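Local coordinates for protein putative (PDB 4O8S) that belongs to the nucleotidyltransferase superfamily, with kinship to AbiEii-type toxins of type IV toxin-antitoxin systems, and probably transfers nucleotidyl groups, at residues A[155-160]-A[210-215]; A[167-172]-A[214-219]; A[181-186]-A[204-209]. All coordinates share one frame; numbering follows the deposited sequence.

Contact 1: residues A[155-160]-A[210-215]; sequences FLAKHY and GVMAQL
Lys158, the residue that the selenium of Met212 reaches across this contact, also lays its own CG over one face of the neighbouring His159 ring, 4.0 Å above the plane and shifted toward the rim. The other flat pair lies at the back of the same segment: Phe155 CZ meets the edge of the Tyr160 ring in plane, 3.7 Å from Tyr160 CE2. No ring takes part in the interface itself, which belongs to three aliphatic or selenium-bearing groups. Met212, a selenomethionine, spans most of the gap. Its CG is anti to the carbonyl carbon (chi1 -68°) and the chain runs on extended to the selenium, where a bend at chi3 (-66°) turns the methyl group aside. SE comes to rest against the backbone of the opposing helix, 3.7 Å from Lys158 CA. It is nearly as close to the side chain, at 3.8 Å from Lys158 CB. The turned methyl settles on the preceding residue, with Met212 CE 4.1 Å from Ala157 CB. One side chain thus covers two successive residues by dispersion contacts alone; no hydrogen bond joins the segments. With CG anti to its own nitrogen (chi1 -168°), the Lys158 chain passes the selenium at CB and CG before its end leads away, and NZ forms a salt bridge with Glu208, one turn before Met212 on the same helix. A polar tie thus flanks the apolar patch. The contact joins the C-terminal end of helix 147-159 to the middle of the long helix 202-231. Ala157 also packs on Leu209 and Ile216 of that helix and on Leu172 of helix 166-176, while Leu156 leans on Ile126 and Ile130 of helix 126-139.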
ATOM      1  N   PHE A 155       0.414  -3.375 -10.946  1.00 27.47           N
ATOM      2  CA  PHE A 155      -0.763  -2.514 -10.948  1.00 26.93           C
ATOM      3  C   PHE A 155      -0.364  -1.058 -11.148  1.00 30.13           C
ATOM      4  O   PHE A 155      -1.015  -0.304 -11.903  1.00 29.65           O
ATOM      5  CB  PHE A 155      -1.498  -2.645  -9.609  1.00 27.86           C
ATOM      6  CG  PHE A 155      -2.559  -1.599  -9.394  1.00 25.59           C
ATOM      7  CD1 PHE A 155      -3.836  -1.764  -9.934  1.00 25.75           C
ATOM      8  CD2 PHE A 155      -2.284  -0.441  -8.662  1.00 24.95           C
ATOM      9  CE1 PHE A 155      -4.812  -0.803  -9.757  1.00 27.92           C
ATOM     10  CE2 PHE A 155      -3.264   0.540  -8.485  1.00 25.95           C
ATOM     11  CZ  PHE A 155      -4.537   0.358  -9.026  1.00 24.13           C
ATOM     12  N   LEU A 156       0.687  -0.649 -10.440  1.00 25.88           N
ATOM     13  CA  LEU A 156       1.168   0.727 -10.516  1.00 28.45           C
ATOM     14  C   LEU A 156       1.741   1.060 -11.898  1.00 28.80           C
ATOM     15  O   LEU A 156       1.425   2.099 -12.461  1.00 26.97           O
ATOM     16  CB  LEU A 156       2.215   0.979  -9.421  1.00 27.55           C
ATOM     17  CG  LEU A 156       1.553   1.120  -8.033  1.00 27.82           C
ATOM     18  CD1 LEU A 156       2.573   0.960  -6.935  1.00 23.55           C
ATOM     19  CD2 LEU A 156       0.861   2.483  -7.898  1.00 26.35           C
ATOM     20  N   ALA A 157       2.587   0.189 -12.439  1.00 23.34           N
ATOM     21  CA  ALA A 157       3.156   0.418 -13.765  1.00 28.71           C
ATOM     22  C   ALA A 157       2.062   0.446 -14.835  1.00 32.30           C
ATOM     23  O   ALA A 157       2.137   1.212 -15.807  1.00 35.62           O
ATOM     24  CB  ALA A 157       4.192  -0.663 -14.091  1.00 27.19           C
ATOM     25  N   LYS A 158       1.041  -0.384 -14.654  1.00 34.17           N
ATOM     26  CA  LYS A 158      -0.020  -0.499 -15.650  1.00 36.59           C
ATOM     27  C   LYS A 158      -0.986   0.687 -15.623  1.00 38.23           C
ATOM     28  O   LYS A 158      -1.404   1.177 -16.675  1.00 37.22           O
ATOM     29  CB  LYS A 158      -0.802  -1.804 -15.438  1.00 35.87           C
ATOM     30  CG  LYS A 158      -1.759  -2.178 -16.588  1.00 41.00           C
ATOM     31  CD  LYS A 158      -2.547  -3.451 -16.250  1.00 45.04           C
ATOM     32  CE  LYS A 158      -3.435  -3.899 -17.412  1.00 54.03           C
ATOM     33  NZ  LYS A 158      -2.763  -4.928 -18.270  1.00 56.49           N
ATOM     34  N   HIS A 159      -1.361   1.138 -14.426  1.00 29.12           N
ATOM     35  CA  HIS A 159      -2.414   2.142 -14.318  1.00 31.36           C
ATOM     36  C   HIS A 159      -1.928   3.520 -13.892  1.00 33.46           C
ATOM     37  O   HIS A 159      -2.666   4.511 -14.007  1.00 30.80           O
ATOM     38  CB  HIS A 159      -3.502   1.667 -13.359  1.00 30.27           C
ATOM     39  CG  HIS A 159      -4.135   0.378 -13.770  1.00 35.44           C
ATOM     40  ND1 HIS A 159      -5.071   0.299 -14.780  1.00 37.66           N
ATOM     41  CD2 HIS A 159      -3.961  -0.889 -13.317  1.00 33.17           C
ATOM     42  CE1 HIS A 159      -5.458  -0.959 -14.922  1.00 41.10           C
ATOM     43  NE2 HIS A 159      -4.795  -1.699 -14.049  1.00 39.63           N
ATOM     44  N   TYR A 160      -0.701   3.601 -13.388  1.00 31.36           N
ATOM     45  CA  TYR A 160      -0.215   4.900 -12.928  1.00 32.34           C
ATOM     46  C   TYR A 160       1.168   5.219 -13.464  1.00 33.65           C
ATOM     47  O   TYR A 160       2.000   5.791 -12.752  1.00 33.30           O
ATOM     48  CB  TYR A 160      -0.218   4.955 -11.398  1.00 30.38           C
ATOM     49  CG  TYR A 160      -1.603   4.968 -10.813  1.00 29.49           C
ATOM     50  CD1 TYR A 160      -2.295   6.161 -10.654  1.00 31.74           C
ATOM     51  CD2 TYR A 160      -2.225   3.791 -10.422  1.00 26.81           C
ATOM     52  CE1 TYR A 160      -3.573   6.182 -10.117  1.00 30.58           C
ATOM     53  CE2 TYR A 160      -3.507   3.803  -9.882  1.00 26.93           C
ATOM     54  CZ  TYR A 160      -4.173   5.004  -9.742  1.00 26.63           C
ATOM     55  OH  TYR A 160      -5.446   5.040  -9.203  1.00 28.01           O
ATOM     56  N   GLY A 210       7.969  -6.734 -16.590  1.00 36.02           N
ATOM     57  CA  GLY A 210       9.303  -6.546 -17.145  1.00 37.18           C
ATOM     58  C   GLY A 210       9.280  -5.699 -18.407  1.00 41.76           C
ATOM     59  O   GLY A 210      10.098  -4.775 -18.589  1.00 40.68           O
ATOM     60  N   VAL A 211       8.314  -5.988 -19.273  1.00 39.13           N
ATOM     61  CA  VAL A 211       8.193  -5.256 -20.530  1.00 40.40           C
ATOM     62  C   VAL A 211       7.697  -3.825 -20.327  1.00 39.31           C
ATOM     63  O   VAL A 211       8.244  -2.895 -20.927  1.00 41.67           O
ATOM     64  CB  VAL A 211       7.301  -6.017 -21.534  1.00 41.95           C
ATOM     65  CG1 VAL A 211       7.068  -5.193 -22.789  1.00 40.20           C
ATOM     66  CG2 VAL A 211       7.947  -7.353 -21.881  1.00 41.98           C
HETATM   67  N   MSE A 212       6.670  -3.634 -19.495  1.00 41.00           N
HETATM   68  CA  MSE A 212       6.172  -2.281 -19.205  1.00 40.73           C
HETATM   69  C   MSE A 212       7.260  -1.399 -18.618  1.00 38.26           C
HETATM   70  O   MSE A 212       7.345  -0.211 -18.936  1.00 38.06           O
HETATM   71  CB  MSE A 212       4.989  -2.311 -18.231  1.00 38.03           C
HETATM   72  CG  MSE A 212       3.718  -2.920 -18.815  1.00 41.15           C
HETATM   73 SE   MSE A 212       2.159  -2.733 -17.597  1.00 40.49          SE
HETATM   74  CE  MSE A 212       2.820  -3.865 -16.194  1.00 37.00           C
ATOM     75  N   ALA A 213       8.090  -1.981 -17.754  1.00 36.13           N
ATOM     76  CA  ALA A 213       9.145  -1.212 -17.111  1.00 36.61           C
ATOM     77  C   ALA A 213      10.139  -0.732 -18.161  1.00 39.27           C
ATOM     78  O   ALA A 213      10.681   0.364 -18.046  1.00 36.93           O
ATOM     79  CB  ALA A 213       9.832  -2.038 -16.056  1.00 34.73           C
ATOM     80  N   GLN A 214      10.372  -1.553 -19.184  1.00 47.81           N
ATOM     81  CA  GLN A 214      11.236  -1.166 -20.289  1.00 48.85           C
ATOM     82  C   GLN A 214      10.658   0.035 -21.003  1.00 48.22           C
ATOM     83  O   GLN A 214      11.361   1.022 -21.239  1.00 50.92           O
ATOM     84  CB  GLN A 214      11.381  -2.309 -21.296  1.00 51.54           C
ATOM     85  CG  GLN A 214      12.171  -3.497 -20.796  1.00 54.38           C
ATOM     86  CD  GLN A 214      12.667  -4.372 -21.932  1.00 67.81           C
ATOM     87  OE1 GLN A 214      12.300  -4.170 -23.099  1.00 65.38           O
ATOM     88  NE2 GLN A 214      13.514  -5.344 -21.603  1.00 69.32           N
ATOM     89  N   LEU A 215       9.374  -0.062 -21.348  1.00 41.09           N
ATOM     90  CA  LEU A 215       8.684   0.990 -22.091  1.00 44.54           C
ATOM     91  C   LEU A 215       8.692   2.305 -21.341  1.00 44.46           C
ATOM     92  O   LEU A 215       9.021   3.354 -21.910  1.00 44.50           O
ATOM     93  CB  LEU A 215       7.228   0.607 -22.363  1.00 41.24           C
ATOM     94  CG  LEU A 215       6.893   0.028 -23.739  1.00 50.53           C
ATOM     95  CD1 LEU A 215       7.469  -1.356 -23.853  1.00 47.56           C
ATOM     96  CD2 LEU A 215       5.388   0.003 -23.975  1.00 50.97           C
TER

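Contact 2: residues A[167-172]-A[214-219]; sequences DLASRL and QLIHKK
His217 lies along Ala169 and Ser170 where two helices of the C-terminal helical region pack as a roughly antiparallel pair. The axes of 167-172 and 214-219 approach to 8.7 Å, with their directions 147° apart. The backbones come nearest at Ala169 and His217, and the small alanine side chain is consistent with so close a passage: the Ala169 methyl sits almost on the facing backbone, with CB 3.9 Å from His217 CA. Following His217 outward, its CB comes first and packs 4.1 Å from Ala169 CB. The ring then swings out with CG anti to the backbone nitrogen (chi1 -177°), which brings it beside the next residue of the facing helix, Ser170. There CD2 lies 3.9 Å from Ser170 CA, approaching obliquely to the ring plane. At the far end of the ring, NE2 brushes Ser170 CB at 4.2 Å, a van der Waals contact and not a hydrogen bond. Ala169 CB, by comparison, stands at the ring's edge, near its plane. Leu166 and Lys173, from the same helix as Ala169, also touch the His217 side chain. Arg171, which takes no part in the crossing, bridges to Asp167 within its own helix and to Asp131 and Asp139 of helix 126-139, tying helix 166-176 to a third helix through a cluster of charges. Back at the crossing, Ile216 completes the grip on Ala169: its CG2 branch, anti to the backbone nitrogen, reaches the alanine methyl, with Ile216 CG2 4.0 Å from Ala169 CB.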
ATOM      1  N   ASP A 167      14.351   7.616 -12.103  1.00 47.09           N
ATOM      2  CA  ASP A 167      14.924   6.828 -11.029  1.00 46.14           C
ATOM      3  C   ASP A 167      14.021   5.649 -10.667  1.00 45.95           C
ATOM      4  O   ASP A 167      14.486   4.517 -10.533  1.00 45.60           O
ATOM      5  CB  ASP A 167      15.191   7.705  -9.798  1.00 48.20           C
ATOM      6  CG  ASP A 167      15.613   6.886  -8.578  1.00 57.32           C
ATOM      7  OD1 ASP A 167      16.811   6.515  -8.499  1.00 58.64           O
ATOM      8  OD2 ASP A 167      14.743   6.610  -7.703  1.00 54.68           O
ATOM      9  N   LEU A 168      12.727   5.914 -10.503  1.00 39.63           N
ATOM     10  CA  LEU A 168      11.775   4.852 -10.165  1.00 37.10           C
ATOM     11  C   LEU A 168      11.691   3.825 -11.294  1.00 37.22           C
ATOM     12  O   LEU A 168      11.696   2.615 -11.041  1.00 35.62           O
ATOM     13  CB  LEU A 168      10.388   5.442  -9.892  1.00 34.24           C
ATOM     14  CG  LEU A 168      10.269   6.353  -8.670  1.00 37.21           C
ATOM     15  CD1 LEU A 168       8.869   6.937  -8.590  1.00 37.66           C
ATOM     16  CD2 LEU A 168      10.600   5.581  -7.395  1.00 33.17           C
ATOM     17  N   ALA A 169      11.608   4.318 -12.534  1.00 38.66           N
ATOM     18  CA  ALA A 169      11.529   3.453 -13.709  1.00 40.67           C
ATOM     19  C   ALA A 169      12.775   2.595 -13.832  1.00 42.98           C
ATOM     20  O   ALA A 169      12.692   1.390 -14.123  1.00 39.68           O
ATOM     21  CB  ALA A 169      11.333   4.273 -14.976  1.00 40.08           C
ATOM     22  N   SER A 170      13.932   3.211 -13.604  1.00 42.86           N
ATOM     23  CA  SER A 170      15.186   2.480 -13.722  1.00 45.22           C
ATOM     24  C   SER A 170      15.237   1.340 -12.716  1.00 42.86           C
ATOM     25  O   SER A 170      15.637   0.218 -13.051  1.00 43.23           O
ATOM     26  CB  SER A 170      16.387   3.411 -13.542  1.00 48.96           C
ATOM     27  OG  SER A 170      17.593   2.667 -13.606  1.00 55.77           O
ATOM     28  N   ARG A 171      14.811   1.623 -11.488  1.00 39.97           N
ATOM     29  CA  ARG A 171      14.787   0.603 -10.445  1.00 39.99           C
ATOM     30  C   ARG A 171      13.753  -0.482 -10.750  1.00 39.33           C
ATOM     31  O   ARG A 171      13.991  -1.667 -10.500  1.00 41.25           O
ATOM     32  CB  ARG A 171      14.504   1.245  -9.079  1.00 42.56           C
ATOM     33  CG  ARG A 171      15.561   2.279  -8.644  1.00 43.93           C
ATOM     34  CD  ARG A 171      15.019   3.228  -7.565  1.00 42.45           C
ATOM     35  NE  ARG A 171      14.728   2.535  -6.307  1.00 39.66           N
ATOM     36  CZ  ARG A 171      13.973   3.039  -5.329  1.00 41.44           C
ATOM     37  NH1 ARG A 171      13.423   4.245  -5.457  1.00 40.44           N
ATOM     38  NH2 ARG A 171      13.759   2.337  -4.220  1.00 39.72           N
ATOM     39  N   LEU A 172      12.607  -0.080 -11.295  1.00 35.84           N
ATOM     40  CA  LEU A 172      11.547  -1.034 -11.613  1.00 37.54           C
ATOM     41  C   LEU A 172      12.026  -1.984 -12.703  1.00 39.00           C
ATOM     42  O   LEU A 172      11.788  -3.192 -12.623  1.00 36.15           O
ATOM     43  CB  LEU A 172      10.291  -0.309 -12.082  1.00 33.96           C
ATOM     44  CG  LEU A 172       9.101  -1.204 -12.437  1.00 34.95           C
ATOM     45  CD1 LEU A 172       8.476  -1.803 -11.181  1.00 35.21           C
ATOM     46  CD2 LEU A 172       8.071  -0.418 -13.238  1.00 32.80           C
ATOM     47  N   GLN A 214      10.372  -1.553 -19.184  1.00 47.81           N
ATOM     48  CA  GLN A 214      11.236  -1.166 -20.289  1.00 48.85           C
ATOM     49  C   GLN A 214      10.658   0.035 -21.003  1.00 48.22           C
ATOM     50  O   GLN A 214      11.361   1.022 -21.239  1.00 50.92           O
ATOM     51  CB  GLN A 214      11.381  -2.309 -21.296  1.00 51.54           C
ATOM     52  CG  GLN A 214      12.171  -3.497 -20.796  1.00 54.38           C
ATOM     53  CD  GLN A 214      12.667  -4.372 -21.932  1.00 67.81           C
ATOM     54  OE1 GLN A 214      12.300  -4.170 -23.099  1.00 65.38           O
ATOM     55  NE2 GLN A 214      13.514  -5.344 -21.603  1.00 69.32           N
ATOM     56  N   LEU A 215       9.374  -0.062 -21.348  1.00 41.09           N
ATOM     57  CA  LEU A 215       8.684   0.990 -22.091  1.00 44.54           C
ATOM     58  C   LEU A 215       8.692   2.305 -21.341  1.00 44.46           C
ATOM     59  O   LEU A 215       9.021   3.354 -21.910  1.00 44.50           O
ATOM     60  CB  LEU A 215       7.228   0.607 -22.363  1.00 41.24           C
ATOM     61  CG  LEU A 215       6.893   0.028 -23.739  1.00 50.53           C
ATOM     62  CD1 LEU A 215       7.469  -1.356 -23.853  1.00 47.56           C
ATOM     63  CD2 LEU A 215       5.388   0.003 -23.975  1.00 50.97           C
ATOM     64  N   ILE A 216       8.293   2.243 -20.070  1.00 39.03           N
ATOM     65  CA  ILE A 216       8.218   3.434 -19.227  1.00 40.18           C
ATOM     66  C   ILE A 216       9.596   4.089 -19.165  1.00 39.45           C
ATOM     67  O   ILE A 216       9.735   5.287 -19.395  1.00 40.98           O
ATOM     68  CB  ILE A 216       7.694   3.078 -17.808  1.00 40.35           C
ATOM     69  CG1 ILE A 216       6.237   2.605 -17.906  1.00 37.28           C
ATOM     70  CG2 ILE A 216       7.809   4.276 -16.857  1.00 36.73           C
ATOM     71  CD1 ILE A 216       5.723   1.836 -16.686  1.00 33.47           C
ATOM     72  N   HIS A 217      10.617   3.292 -18.886  1.00 46.11           N
ATOM     73  CA  HIS A 217      11.966   3.817 -18.838  1.00 51.03           C
ATOM     74  C   HIS A 217      12.399   4.414 -20.189  1.00 54.25           C
ATOM     75  O   HIS A 217      13.078   5.438 -20.234  1.00 54.42           O
ATOM     76  CB  HIS A 217      12.936   2.729 -18.392  1.00 52.48           C
ATOM     77  CG  HIS A 217      14.343   3.215 -18.241  1.00 59.15           C
ATOM     78  ND1 HIS A 217      15.340   2.888 -19.136  1.00 60.37           N
ATOM     79  CD2 HIS A 217      14.914   4.019 -17.313  1.00 59.22           C
ATOM     80  CE1 HIS A 217      16.468   3.462 -18.757  1.00 63.51           C
ATOM     81  NE2 HIS A 217      16.239   4.157 -17.657  1.00 62.80           N
ATOM     82  N   LYS A 218      11.983   3.780 -21.281  1.00 53.83           N
ATOM     83  CA  LYS A 218      12.342   4.219 -22.627  1.00 53.54           C
ATOM     84  C   LYS A 218      11.698   5.550 -22.957  1.00 53.84           C
ATOM     85  O   LYS A 218      12.366   6.474 -23.430  1.00 56.05           O
ATOM     86  CB  LYS A 218      11.918   3.166 -23.659  1.00 56.96           C
ATOM     87  CG  LYS A 218      12.205   3.528 -25.120  1.00 61.86           C
ATOM     88  CD  LYS A 218      11.773   2.381 -26.048  1.00 67.01           C
ATOM     89  CE  LYS A 218      12.017   2.696 -27.527  1.00 74.87           C
ATOM     90  NZ  LYS A 218      11.566   1.592 -28.442  1.00 71.31           N
ATOM     91  N   LYS A 219      10.393   5.643 -22.728  1.00 39.76           N
ATOM     92  CA  LYS A 219       9.682   6.897 -22.929  1.00 44.57           C
ATOM     93  C   LYS A 219      10.350   8.058 -22.179  1.00 50.47           C
ATOM     94  O   LYS A 219      10.537   9.141 -22.747  1.00 49.15           O
ATOM     95  CB  LYS A 219       8.222   6.773 -22.490  1.00 46.13           C
ATOM     96  CG  LYS A 219       7.478   8.100 -22.534  1.00 52.96           C
ATOM     97  CD  LYS A 219       6.133   8.049 -21.799  1.00 60.63           C
ATOM     98  CE  LYS A 219       5.065   7.306 -22.604  1.00 63.85           C
ATOM     99  NZ  LYS A 219       3.700   7.930 -22.478  1.00 63.36           N
TER

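Contact 3: residues A[181-186]-A[204-209]; sequences KLVSDY and ETALEL
This is a small, purely apolar helix-to-helix contact near the start of the long C-terminal helix, where helix 202-231 packs against helix 179-192, the helix just before it in the chain. It is carried by Ala206, whose methyl faces two consecutive residues of 181-186. On one of them, Val183, the CG2 branch does the touching, 4.0 Å from Ala206 CB. That methyl is placed by a chi1 of 179°, which sets CG1 anti to the backbone nitrogen and leaves CG2 anti to the carbonyl carbon. Leu182 meets the same methyl at two points along its chain: Leu182 CB is 4.2 Å from Ala206 CB, and Leu182 CD1 reaches Ala206 CB at an equal 4.2 Å. The alanine is short enough for the backbones to come near, with Leu182 CA 6.4 Å from Ala206 CA. No hydrogen bond links the two segments. Around this patch, Leu182 continues onto Phe175 of helix 166-176, and Val183 also rests on Leu202 and Glu203 at the head of the long helix. Leu209, one turn further on, touches Leu150 and Ala157 of helix 147-159 and Leu172 and Ser176 of helix 166-176.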
ATOM      1  N   LYS A 181      13.094 -15.372 -12.858  1.00 57.08           N
ATOM      2  CA  LYS A 181      13.534 -15.254 -11.470  1.00 58.45           C
ATOM      3  C   LYS A 181      12.372 -14.823 -10.571  1.00 54.83           C
ATOM      4  O   LYS A 181      12.207 -15.330  -9.453  1.00 56.30           O
ATOM      5  CB  LYS A 181      14.685 -14.246 -11.364  1.00 59.15           C
ATOM      6  CG  LYS A 181      15.260 -14.066  -9.963  1.00 59.39           C
ATOM      7  CD  LYS A 181      16.207 -12.861  -9.916  1.00 62.80           C
ATOM      8  CE  LYS A 181      16.707 -12.593  -8.501  1.00 67.59           C
ATOM      9  NZ  LYS A 181      15.583 -12.552  -7.523  1.00 67.66           N
ATOM     10  N   LEU A 182      11.565 -13.889 -11.068  1.00 48.43           N
ATOM     11  CA  LEU A 182      10.398 -13.421 -10.322  1.00 46.92           C
ATOM     12  C   LEU A 182       9.428 -14.575 -10.074  1.00 44.43           C
ATOM     13  O   LEU A 182       8.897 -14.727  -8.975  1.00 42.17           O
ATOM     14  CB  LEU A 182       9.684 -12.309 -11.090  1.00 44.46           C
ATOM     15  CG  LEU A 182      10.380 -10.956 -11.238  1.00 45.87           C
ATOM     16  CD1 LEU A 182       9.545 -10.044 -12.127  1.00 44.64           C
ATOM     17  CD2 LEU A 182      10.628 -10.313  -9.875  1.00 42.00           C
ATOM     18  N   VAL A 183       9.198 -15.391 -11.100  1.00 44.14           N
ATOM     19  CA  VAL A 183       8.306 -16.531 -10.942  1.00 45.39           C
ATOM     20  C   VAL A 183       8.874 -17.476  -9.885  1.00 44.79           C
ATOM     21  O   VAL A 183       8.171 -17.856  -8.935  1.00 41.80           O
ATOM     22  CB  VAL A 183       8.081 -17.254 -12.283  1.00 49.02           C
ATOM     23  CG1 VAL A 183       7.172 -18.447 -12.097  1.00 49.46           C
ATOM     24  CG2 VAL A 183       7.466 -16.292 -13.274  1.00 45.28           C
ATOM     25  N   SER A 184      10.156 -17.807 -10.026  1.00 54.92           N
ATOM     26  CA  SER A 184      10.845 -18.648  -9.048  1.00 54.75           C
ATOM     27  C   SER A 184      10.753 -18.065  -7.642  1.00 52.86           C
ATOM     28  O   SER A 184      10.429 -18.774  -6.682  1.00 52.81           O
ATOM     29  CB  SER A 184      12.312 -18.841  -9.449  1.00 57.99           C
ATOM     30  OG  SER A 184      13.105 -19.122  -8.306  1.00 63.61           O
ATOM     31  N   ASP A 185      11.013 -16.767  -7.516  1.00 56.14           N
ATOM     32  CA  ASP A 185      10.959 -16.129  -6.201  1.00 53.79           C
ATOM     33  C   ASP A 185       9.567 -16.113  -5.556  1.00 50.84           C
ATOM     34  O   ASP A 185       9.445 -16.231  -4.336  1.00 49.95           O
ATOM     35  CB  ASP A 185      11.513 -14.710  -6.266  1.00 53.49           C
ATOM     36  CG  ASP A 185      13.000 -14.681  -6.534  1.00 62.13           C
ATOM     37  OD1 ASP A 185      13.629 -15.761  -6.491  1.00 63.53           O
ATOM     38  OD2 ASP A 185      13.537 -13.577  -6.782  1.00 67.51           O
ATOM     39  N   TYR A 186       8.515 -15.989  -6.363  1.00 40.61           N
ATOM     40  CA  TYR A 186       7.190 -15.704  -5.793  1.00 40.32           C
ATOM     41  C   TYR A 186       6.161 -16.813  -5.872  1.00 38.43           C
ATOM     42  O   TYR A 186       5.118 -16.720  -5.224  1.00 38.75           O
ATOM     43  CB  TYR A 186       6.597 -14.446  -6.443  1.00 38.13           C
ATOM     44  CG  TYR A 186       7.297 -13.166  -6.062  1.00 37.47           C
ATOM     45  CD1 TYR A 186       7.279 -12.704  -4.748  1.00 35.91           C
ATOM     46  CD2 TYR A 186       7.945 -12.398  -7.018  1.00 35.12           C
ATOM     47  CE1 TYR A 186       7.908 -11.511  -4.396  1.00 35.54           C
ATOM     48  CE2 TYR A 186       8.579 -11.203  -6.673  1.00 37.95           C
ATOM     49  CZ  TYR A 186       8.553 -10.773  -5.361  1.00 34.58           C
ATOM     50  OH  TYR A 186       9.179  -9.593  -5.013  1.00 36.57           O
ATOM     51  N   GLU A 204       2.173 -14.356 -16.223  1.00 39.70           N
ATOM     52  CA  GLU A 204       1.744 -13.253 -17.082  1.00 42.34           C
ATOM     53  C   GLU A 204       2.123 -11.917 -16.445  1.00 40.28           C
ATOM     54  O   GLU A 204       2.678 -11.037 -17.114  1.00 39.14           O
ATOM     55  CB  GLU A 204       0.233 -13.321 -17.356  1.00 43.14           C
ATOM     56  CG  GLU A 204      -0.287 -12.265 -18.345  1.00 52.36           C
ATOM     57  CD  GLU A 204      -1.798 -12.351 -18.581  1.00 61.89           C
ATOM     58  OE1 GLU A 204      -2.250 -13.303 -19.262  1.00 67.34           O
ATOM     59  OE2 GLU A 204      -2.534 -11.461 -18.090  1.00 67.75           O
ATOM     60  N   THR A 205       1.850 -11.783 -15.150  1.00 36.74           N
ATOM     61  CA  THR A 205       2.191 -10.561 -14.419  1.00 36.99           C
ATOM     62  C   THR A 205       3.690 -10.271 -14.502  1.00 33.14           C
ATOM     63  O   THR A 205       4.100  -9.137 -14.756  1.00 33.75           O
ATOM     64  CB  THR A 205       1.773 -10.655 -12.935  1.00 36.28           C
ATOM     65  OG1 THR A 205       0.341 -10.698 -12.842  1.00 34.76           O
ATOM     66  CG2 THR A 205       2.310  -9.445 -12.142  1.00 33.40           C
ATOM     67  N   ALA A 206       4.504 -11.301 -14.303  1.00 36.36           N
ATOM     68  CA  ALA A 206       5.953 -11.136 -14.315  1.00 38.66           C
ATOM     69  C   ALA A 206       6.446 -10.674 -15.687  1.00 42.79           C
ATOM     70  O   ALA A 206       7.262  -9.746 -15.790  1.00 41.99           O
ATOM     71  CB  ALA A 206       6.623 -12.434 -13.923  1.00 41.94           C
ATOM     72  N   LEU A 207       5.958 -11.331 -16.738  1.00 40.13           N
ATOM     73  CA  LEU A 207       6.329 -10.977 -18.106  1.00 41.95           C
ATOM     74  C   LEU A 207       5.880  -9.573 -18.431  1.00 38.74           C
ATOM     75  O   LEU A 207       6.661  -8.766 -18.930  1.00 38.74           O
ATOM     76  CB  LEU A 207       5.686 -11.940 -19.115  1.00 43.53           C
ATOM     77  CG  LEU A 207       6.362 -13.307 -19.218  1.00 53.76           C
ATOM     78  CD1 LEU A 207       5.549 -14.267 -20.091  1.00 56.19           C
ATOM     79  CD2 LEU A 207       7.773 -13.130 -19.770  1.00 52.64           C
ATOM     80  N   GLU A 208       4.615  -9.290 -18.146  1.00 37.59           N
ATOM     81  CA  GLU A 208       4.047  -7.998 -18.478  1.00 40.02           C
ATOM     82  C   GLU A 208       4.754  -6.840 -17.760  1.00 41.83           C
ATOM     83  O   GLU A 208       4.987  -5.780 -18.368  1.00 40.74           O
ATOM     84  CB  GLU A 208       2.538  -7.977 -18.209  1.00 41.60           C
ATOM     85  CG  GLU A 208       1.901  -6.685 -18.698  1.00 49.67           C
ATOM     86  CD  GLU A 208       0.390  -6.685 -18.604  1.00 52.96           C
ATOM     87  OE1 GLU A 208      -0.157  -7.444 -17.773  1.00 43.31           O
ATOM     88  OE2 GLU A 208      -0.244  -5.912 -19.367  1.00 57.86           O
ATOM     89  N   LEU A 209       5.106  -7.036 -16.484  1.00 37.56           N
ATOM     90  CA  LEU A 209       5.808  -5.985 -15.736  1.00 35.45           C
ATOM     91  C   LEU A 209       7.196  -5.690 -16.299  1.00 33.15           C
ATOM     92  O   LEU A 209       7.567  -4.520 -16.447  1.00 35.79           O
ATOM     93  CB  LEU A 209       5.919  -6.306 -14.234  1.00 34.79           C
ATOM     94  CG  LEU A 209       6.779  -5.271 -13.480  1.00 33.67           C
ATOM     95  CD1 LEU A 209       6.164  -3.872 -13.596  1.00 30.42           C
ATOM     96  CD2 LEU A 209       7.025  -5.656 -12.012  1.00 34.58           C
TER

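In the fold
From the N terminus, the chain first builds the mixed sheet with its helices and a small two-stranded sheet; after residue 126 only helices and connecting loops follow. Helices 147-159, 166-176 and 179-192 come in order, and all three pack on the long helix 202-231, which meets 179-192 first, then 147-159, then 166-176. Contact 1 closes the longest of the three loops. Contact 2 starts later and ends on the same stretch of the long helix, sharing Gln214 and Leu215 with contact 1. Contact 3 closes the shortest loop and lies inside both. Leu172 and Leu209 touch each other and both touch Ala157, joining the three contacts into one apolar seam along the final helix.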